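Local coordinates for Alpha/beta fold hydrolase (Pseudomonas aeruginosa, PDB 6I8W), which degrades membrane phospholipids as a membrane-bound phospholipase A of the alpha/beta hydrolase fold, and probably also acts on monoacylglycerols, at residues Lys104-Tyr110 / Phe224-Ile228; Leu251-Gly255 / Ile266-Arg270. All coordinates share one frame. Residues are numbered along the deposited sequence.

Contact 1 of 2, residues Lys104-Tyr110 / Phe224-Ile228; sequences KPQQASY and FNAQI
Residues 104-110 run as an irregular loop, while 224-228 is a piece of continuous alpha helix with phi/psi near -60/-40 throughout and Ile228 N bonded to Phe224 O at 3.0 Å. A type I beta turn spans Pro105 to Ala108 (Gln106 at -66/-30, Gln107 at -103/11); its closing bond, Ala108 N to Pro105 O, is weak at 3.5 Å. The turn faces the start of the helical segment and Tyr110 its end: CA atoms of Gln106 and Phe224 are 8.3 Å apart, those of Tyr110 and Ile228 6.2 Å. Phe224 (chi1 t) is pushed into the curve of the loop. The Tyr110 side chain (chi1 m) reaches back across the concave side of the loop, where its OH donates to Pro105 O at 2.6 Å. The two rings form an offset edge-to-face pair, centroids 5.5 Å apart and planes at 85°, with the edge of Phe224 toward the face of Tyr110. Ile228 (m, t) places CD1 over a face of Tyr110, 4.1 Å from the centroid, a CH-pi contact. At the exposed end Gln227 NE2 donates to Gln106 OE1 (2.9 Å), and Lys104 CB touches Phe224 CE2 at 3.8 Å, although Lys104 NZ turns back to the carbonyls of Gly100 and Ser102. Further along, Gln231 accepts from Tyr110 N. The contact joins the core loop between strand 90-94 and helix 112-125 to helix 208-234 of the mostly helical insertion between strands 154-160 and 250-255, probably the lid of this alpha/beta hydrolase.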
ATOM      1  N   LYS A 104     -10.810   4.260 -11.425  1.00 37.52           N
ATOM      2  CA  LYS A 104      -9.892   5.394 -11.540  1.00 43.69           C
ATOM      3  C   LYS A 104     -10.520   6.561 -12.322  1.00 42.99           C
ATOM      4  O   LYS A 104     -10.040   6.917 -13.397  1.00 49.54           O
ATOM      5  CB  LYS A 104      -8.595   4.942 -12.224  1.00 43.55           C
ATOM      6  CG  LYS A 104      -7.924   3.732 -11.531  1.00 39.28           C
ATOM      7  CD  LYS A 104      -6.724   3.210 -12.318  1.00 43.47           C
ATOM      8  CE  LYS A 104      -6.099   1.985 -11.628  1.00 42.27           C
ATOM      9  NZ  LYS A 104      -7.045   0.832 -11.600  1.00 39.78           N
ATOM     10  N   PRO A 105     -11.577   7.178 -11.766  1.00 44.82           N
ATOM     11  CA  PRO A 105     -12.227   8.312 -12.449  1.00 52.54           C
ATOM     12  C   PRO A 105     -11.236   9.444 -12.711  1.00 53.36           C
ATOM     13  O   PRO A 105     -10.516   9.854 -11.797  1.00 48.37           O
ATOM     14  CB  PRO A 105     -13.308   8.778 -11.461  1.00 53.96           C
ATOM     15  CG  PRO A 105     -13.359   7.772 -10.396  1.00 50.62           C
ATOM     16  CD  PRO A 105     -12.109   6.958 -10.409  1.00 45.61           C
ATOM     17  N   GLN A 106     -11.205   9.937 -13.939  1.00 50.80           N
ATOM     18  CA  GLN A 106     -10.204  10.910 -14.340  1.00 58.85           C
ATOM     19  C   GLN A 106     -10.347  12.252 -13.621  1.00 57.33           C
ATOM     20  O   GLN A 106      -9.353  12.936 -13.387  1.00 64.68           O
ATOM     21  CB  GLN A 106     -10.268  11.128 -15.854  1.00 64.86           C
ATOM     22  CG  GLN A 106      -9.093  11.922 -16.420  1.00 77.07           C
ATOM     23  CD  GLN A 106      -7.781  11.156 -16.350  1.00 80.77           C
ATOM     24  OE1 GLN A 106      -6.724  11.740 -16.106  1.00 85.40           O
ATOM     25  NE2 GLN A 106      -7.844   9.841 -16.559  1.00 78.33           N
ATOM     26  N   GLN A 107     -11.572  12.620 -13.253  1.00 55.18           N
ATOM     27  CA  GLN A 107     -11.816  13.948 -12.683  1.00 62.08           C
ATOM     28  C   GLN A 107     -11.989  13.954 -11.164  1.00 61.48           C
ATOM     29  O   GLN A 107     -12.389  14.959 -10.583  1.00 63.85           O
ATOM     30  CB  GLN A 107     -13.058  14.586 -13.330  1.00 63.96           C
ATOM     31  CG  GLN A 107     -12.937  14.817 -14.824  1.00 72.00           C
ATOM     32  CD  GLN A 107     -11.726  15.656 -15.186  1.00 84.66           C
ATOM     33  OE1 GLN A 107     -10.921  15.272 -16.039  1.00 85.56           O
ATOM     34  NE2 GLN A 107     -11.587  16.808 -14.537  1.00 90.63           N
ATOM     35  N   ALA A 108     -11.675  12.848 -10.509  1.00 53.02           N
ATOM     36  CA  ALA A 108     -11.894  12.782  -9.074  1.00 53.25           C
ATOM     37  C   ALA A 108     -10.738  13.426  -8.308  1.00 53.69           C
ATOM     38  O   ALA A 108      -9.667  13.685  -8.867  1.00 49.61           O
ATOM     39  CB  ALA A 108     -12.083  11.335  -8.635  1.00 50.11           C
ATOM     40  N   SER A 109     -10.967  13.696  -7.029  1.00 51.73           N
ATOM     41  CA  SER A 109      -9.893  14.106  -6.146  1.00 53.68           C
ATOM     42  C   SER A 109      -9.251  12.867  -5.505  1.00 48.28           C
ATOM     43  O   SER A 109      -9.945  11.949  -5.063  1.00 44.21           O
ATOM     44  CB  SER A 109     -10.410  15.064  -5.077  1.00 63.15           C
ATOM     45  OG  SER A 109      -9.373  15.386  -4.167  1.00 65.61           O
ATOM     46  N   TYR A 110      -7.927  12.860  -5.428  1.00 43.50           N
ATOM     47  CA  TYR A 110      -7.223  11.743  -4.846  1.00 42.08           C
ATOM     48  C   TYR A 110      -6.351  12.177  -3.678  1.00 43.75           C
ATOM     49  O   TYR A 110      -5.427  11.464  -3.300  1.00 40.68           O
ATOM     50  CB  TYR A 110      -6.384  11.029  -5.906  1.00 43.03           C
ATOM     51  CG  TYR A 110      -7.216  10.348  -6.964  1.00 44.11           C
ATOM     52  CD1 TYR A 110      -7.786   9.106  -6.725  1.00 37.66           C
ATOM     53  CD2 TYR A 110      -7.440  10.950  -8.195  1.00 45.92           C
ATOM     54  CE1 TYR A 110      -8.556   8.483  -7.683  1.00 43.45           C
ATOM     55  CE2 TYR A 110      -8.201  10.329  -9.164  1.00 46.02           C
ATOM     56  CZ  TYR A 110      -8.754   9.090  -8.893  1.00 46.29           C
ATOM     57  OH  TYR A 110      -9.515   8.456  -9.839  1.00 44.25           O
ATOM     58  N   PHE A 224      -1.130   8.667 -15.195  1.00 50.25           N
ATOM     59  CA  PHE A 224      -2.152   8.845 -14.177  1.00 47.83           C
ATOM     60  C   PHE A 224      -1.545   8.918 -12.770  1.00 49.87           C
ATOM     61  O   PHE A 224      -1.975   9.714 -11.937  1.00 49.09           O
ATOM     62  CB  PHE A 224      -3.176   7.719 -14.253  1.00 55.95           C
ATOM     63  CG  PHE A 224      -4.409   7.983 -13.447  1.00 57.73           C
ATOM     64  CD1 PHE A 224      -5.297   8.967 -13.831  1.00 58.55           C
ATOM     65  CD2 PHE A 224      -4.680   7.249 -12.304  1.00 54.97           C
ATOM     66  CE1 PHE A 224      -6.433   9.218 -13.092  1.00 63.22           C
ATOM     67  CE2 PHE A 224      -5.820   7.502 -11.568  1.00 52.81           C
ATOM     68  CZ  PHE A 224      -6.689   8.480 -11.958  1.00 57.54           C
ATOM     69  N   ASN A 225      -0.553   8.081 -12.496  1.00 46.78           N
ATOM     70  CA  ASN A 225       0.102   8.145 -11.195  1.00 42.41           C
ATOM     71  C   ASN A 225       0.727   9.524 -10.979  1.00 45.24           C
ATOM     72  O   ASN A 225       0.612  10.086  -9.897  1.00 43.37           O
ATOM     73  CB  ASN A 225       1.168   7.056 -11.048  1.00 40.12           C
ATOM     74  CG  ASN A 225       0.571   5.679 -10.722  1.00 47.99           C
ATOM     75  OD1 ASN A 225      -0.615   5.550 -10.405  1.00 49.27           O
ATOM     76  ND2 ASN A 225       1.401   4.651 -10.813  1.00 44.03           N
ATOM     77  N   ALA A 226       1.346  10.083 -12.021  1.00 44.51           N
ATOM     78  CA  ALA A 226       1.985  11.391 -11.908  1.00 47.12           C
ATOM     79  C   ALA A 226       0.965  12.477 -11.562  1.00 52.78           C
ATOM     80  O   ALA A 226       1.257  13.410 -10.811  1.00 50.61           O
ATOM     81  CB  ALA A 226       2.717  11.742 -13.208  1.00 53.86           C
ATOM     82  N   GLN A 227      -0.227  12.355 -12.133  1.00 52.94           N
ATOM     83  CA  GLN A 227      -1.306  13.314 -11.878  1.00 54.46           C
ATOM     84  C   GLN A 227      -1.783  13.215 -10.424  1.00 45.17           C
ATOM     85  O   GLN A 227      -1.973  14.223  -9.742  1.00 45.11           O
ATOM     86  CB  GLN A 227      -2.463  13.067 -12.852  1.00 60.77           C
ATOM     87  CG  GLN A 227      -3.841  13.469 -12.350  1.00 71.65           C
ATOM     88  CD  GLN A 227      -4.926  13.221 -13.396  1.00 91.05           C
ATOM     89  OE1 GLN A 227      -6.119  13.199 -13.080  1.00 98.88           O
ATOM     90  NE2 GLN A 227      -4.512  13.027 -14.649  1.00 90.83           N
ATOM     91  N   ILE A 228      -1.956  11.993  -9.941  1.00 42.78           N
ATOM     92  CA  ILE A 228      -2.303  11.796  -8.542  1.00 48.97           C
ATOM     93  C   ILE A 228      -1.203  12.346  -7.634  1.00 44.31           C
ATOM     94  O   ILE A 228      -1.495  13.007  -6.638  1.00 46.11           O
ATOM     95  CB  ILE A 228      -2.549  10.313  -8.212  1.00 41.96           C
ATOM     96  CG1 ILE A 228      -3.847   9.830  -8.860  1.00 43.01           C
ATOM     97  CG2 ILE A 228      -2.645  10.106  -6.694  1.00 38.08           C
ATOM     98  CD1 ILE A 228      -4.136   8.357  -8.586  1.00 42.21           C
TER

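Contact 2 of 2, residues Leu251-Gly255 / Ile266-Arg270; sequences LLLWG and IEVMR
This is the first half of a beta-alpha-beta unit of the alpha/beta hydrolase fold: strand 250-255 of the central sheet packs against helix 265-269, which leads on to the parallel strand 276-281. Residues 251-255 are extended, and side chains alternate, so that Leu252 and Trp254 point toward the helix while Leu251 and Leu253 lie on the other side of the sheet, against helix 293-308. The helical segment keeps the bond Arg270 N to Ile266 O at 2.9 Å. CA atoms come closest at Leu252 and Ile266, 6.8 Å apart. All the contacts between side chains are apolar. Leu252 (m, t) sends CD2 to within 3.9 Å of Met269 CE and CD1 to 4.0 Å from Arg270 N, and its CB lies 4.2 Å from Ile266 CG1. Ile266 (m, t) starts sideways, but its CG1 and CD1 reach between Leu252 and the indole; Ile280 of strand 276-281 touches it too. Trp254 takes an unusual chi1 of -126°, between wells, with chi2 -97°. Its NE1 donates to Leu261 O, while the six-membered ring is held beside the helix, CE3 3.9 Å from Ile266 CG1. Met269 (m, t, m) stretches toward the strand, and chi3 turns its methyl into the gap between the ends of the Leu252 and Trp254 side chains: besides Leu252, Met269 CE meets Trp254 CZ3 at 3.6 Å.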
ATOM      1  N   LEU A 251       0.817   2.518  16.560  1.00 30.25           N
ATOM      2  CA  LEU A 251       2.135   1.963  16.329  1.00 32.08           C
ATOM      3  C   LEU A 251       2.838   2.774  15.249  1.00 34.46           C
ATOM      4  O   LEU A 251       2.287   2.975  14.165  1.00 31.79           O
ATOM      5  CB  LEU A 251       2.044   0.494  15.913  1.00 28.26           C
ATOM      6  CG  LEU A 251       3.369  -0.157  15.488  1.00 29.30           C
ATOM      7  CD1 LEU A 251       4.382  -0.161  16.644  1.00 27.76           C
ATOM      8  CD2 LEU A 251       3.116  -1.606  14.982  1.00 27.20           C
ATOM      9  N   LEU A 252       4.039   3.248  15.561  1.00 33.62           N
ATOM     10  CA  LEU A 252       4.914   3.890  14.582  1.00 32.79           C
ATOM     11  C   LEU A 252       5.987   2.887  14.209  1.00 34.88           C
ATOM     12  O   LEU A 252       6.826   2.554  15.045  1.00 34.91           O
ATOM     13  CB  LEU A 252       5.550   5.172  15.162  1.00 30.38           C
ATOM     14  CG  LEU A 252       4.559   6.152  15.774  1.00 32.65           C
ATOM     15  CD1 LEU A 252       5.265   7.378  16.362  1.00 34.02           C
ATOM     16  CD2 LEU A 252       3.516   6.561  14.712  1.00 34.22           C
ATOM     17  N   LEU A 253       5.962   2.382  12.978  1.00 30.48           N
ATOM     18  CA  LEU A 253       6.955   1.380  12.578  1.00 27.70           C
ATOM     19  C   LEU A 253       7.705   1.850  11.335  1.00 34.33           C
ATOM     20  O   LEU A 253       7.077   2.255  10.348  1.00 33.23           O
ATOM     21  CB  LEU A 253       6.287   0.016  12.325  1.00 30.34           C
ATOM     22  CG  LEU A 253       7.202  -1.184  12.026  1.00 30.46           C
ATOM     23  CD1 LEU A 253       6.623  -2.513  12.539  1.00 26.66           C
ATOM     24  CD2 LEU A 253       7.501  -1.283  10.509  1.00 31.64           C
ATOM     25  N   TRP A 254       9.038   1.774  11.380  1.00 29.85           N
ATOM     26  CA  TRP A 254       9.877   2.285  10.295  1.00 36.27           C
ATOM     27  C   TRP A 254      10.961   1.300   9.908  1.00 40.07           C
ATOM     28  O   TRP A 254      11.427   0.529  10.746  1.00 35.38           O
ATOM     29  CB  TRP A 254      10.546   3.611  10.699  1.00 35.35           C
ATOM     30  CG  TRP A 254      10.293   4.736   9.717  1.00 39.12           C
ATOM     31  CD1 TRP A 254      11.119   5.150   8.703  1.00 36.11           C
ATOM     32  CD2 TRP A 254       9.139   5.584   9.664  1.00 36.02           C
ATOM     33  NE1 TRP A 254      10.541   6.201   8.023  1.00 36.87           N
ATOM     34  CE2 TRP A 254       9.325   6.481   8.591  1.00 37.47           C
ATOM     35  CE3 TRP A 254       7.961   5.664  10.414  1.00 32.87           C
ATOM     36  CZ2 TRP A 254       8.381   7.451   8.255  1.00 41.61           C
ATOM     37  CZ3 TRP A 254       7.020   6.626  10.076  1.00 36.32           C
ATOM     38  CH2 TRP A 254       7.237   7.506   9.007  1.00 36.72           C
ATOM     39  N   GLY A 255      11.350   1.323   8.635  1.00 31.51           N
ATOM     40  CA  GLY A 255      12.627   0.762   8.219  1.00 33.27           C
ATOM     41  C   GLY A 255      13.664   1.850   8.420  1.00 40.98           C
ATOM     42  O   GLY A 255      13.475   2.956   7.929  1.00 40.08           O
ATOM     43  N   ILE A 266       9.460   9.843  13.109  1.00 40.05           N
ATOM     44  CA  ILE A 266       8.971   9.295  14.377  1.00 39.69           C
ATOM     45  C   ILE A 266       9.107  10.313  15.515  1.00 45.50           C
ATOM     46  O   ILE A 266       8.234  10.415  16.376  1.00 48.30           O
ATOM     47  CB  ILE A 266       9.707   7.987  14.736  1.00 41.92           C
ATOM     48  CG1 ILE A 266       9.161   6.838  13.883  1.00 38.31           C
ATOM     49  CG2 ILE A 266       9.526   7.618  16.225  1.00 40.69           C
ATOM     50  CD1 ILE A 266       9.945   5.567  14.017  1.00 41.04           C
ATOM     51  N   GLU A 267      10.187  11.085  15.499  1.00 41.21           N
ATOM     52  CA  GLU A 267      10.408  12.102  16.529  1.00 52.91           C
ATOM     53  C   GLU A 267       9.386  13.236  16.432  1.00 54.37           C
ATOM     54  O   GLU A 267       9.061  13.868  17.427  1.00 54.22           O
ATOM     55  CB  GLU A 267      11.837  12.655  16.451  1.00 64.11           C
ATOM     56  CG  GLU A 267      12.924  11.585  16.343  1.00 79.50           C
ATOM     57  CD  GLU A 267      12.950  10.633  17.539  1.00 97.63           C
ATOM     58  OE1 GLU A 267      12.503  11.022  18.642  1.00104.50           O
ATOM     59  OE2 GLU A 267      13.425   9.489  17.378  1.00105.13           O
ATOM     60  N   VAL A 268       8.867  13.487  15.235  1.00 50.78           N
ATOM     61  CA  VAL A 268       7.807  14.479  15.084  1.00 52.29           C
ATOM     62  C   VAL A 268       6.509  13.937  15.686  1.00 51.17           C
ATOM     63  O   VAL A 268       5.809  14.643  16.398  1.00 44.83           O
ATOM     64  CB  VAL A 268       7.573  14.850  13.604  1.00 51.04           C
ATOM     65  CG1 VAL A 268       6.304  15.681  13.445  1.00 50.12           C
ATOM     66  CG2 VAL A 268       8.784  15.587  13.040  1.00 59.41           C
ATOM     67  N   MET A 269       6.200  12.673  15.410  1.00 45.97           N
ATOM     68  CA  MET A 269       4.891  12.119  15.741  1.00 43.63           C
ATOM     69  C   MET A 269       4.737  11.666  17.186  1.00 45.82           C
ATOM     70  O   MET A 269       3.648  11.738  17.762  1.00 46.07           O
ATOM     71  CB  MET A 269       4.586  10.942  14.811  1.00 41.85           C
ATOM     72  CG  MET A 269       4.397  11.369  13.363  1.00 37.11           C
ATOM     73  SD  MET A 269       3.878   9.968  12.351  1.00 41.10           S
ATOM     74  CE  MET A 269       5.390   9.012  12.279  1.00 38.46           C
ATOM     75  N   ARG A 270       5.813  11.130  17.743  1.00 44.20           N
ATOM     76  CA  ARG A 270       5.762  10.547  19.078  1.00 50.37           C
ATOM     77  C   ARG A 270       5.191  11.507  20.151  1.00 48.86           C
ATOM     78  O   ARG A 270       4.232  11.134  20.830  1.00 49.24           O
ATOM     79  CB  ARG A 270       7.153  10.043  19.452  1.00 54.54           C
ATOM     80  CG  ARG A 270       7.183   9.036  20.540  1.00 63.42           C
ATOM     81  CD  ARG A 270       8.557   8.408  20.586  1.00 61.28           C
ATOM     82  NE  ARG A 270       8.958   8.135  21.953  1.00 61.93           N
ATOM     83  CZ  ARG A 270      10.218   8.113  22.366  1.00 61.90           C
ATOM     84  NH1 ARG A 270      11.208   8.355  21.511  1.00 62.64           N
ATOM     85  NH2 ARG A 270      10.483   7.858  23.635  1.00 61.35           N
TER

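In the fold
Contact 1 closes in the chain before contact 2 opens, strand 250-255 being the next regular element after helix 208-234. In space they are separate, with centres about 29 Å apart and nearest atoms about 18 Å apart. Contact 1 joins a loop to the long helix, whereas contact 2 lies within the sheet-and-helix framework. Neither contact touches the bound myristic acid, but the side chains of Ile228 and Trp254 each come to about 11 Å from it. Trp254 touches the probable Ser137-His286-Asp258 catalytic triad, Ser137 sitting on an apparent nucleophile elbow. On its outer side, contact 2 brings the Arg270 side chain to about 10 Å from a carbon dioxide.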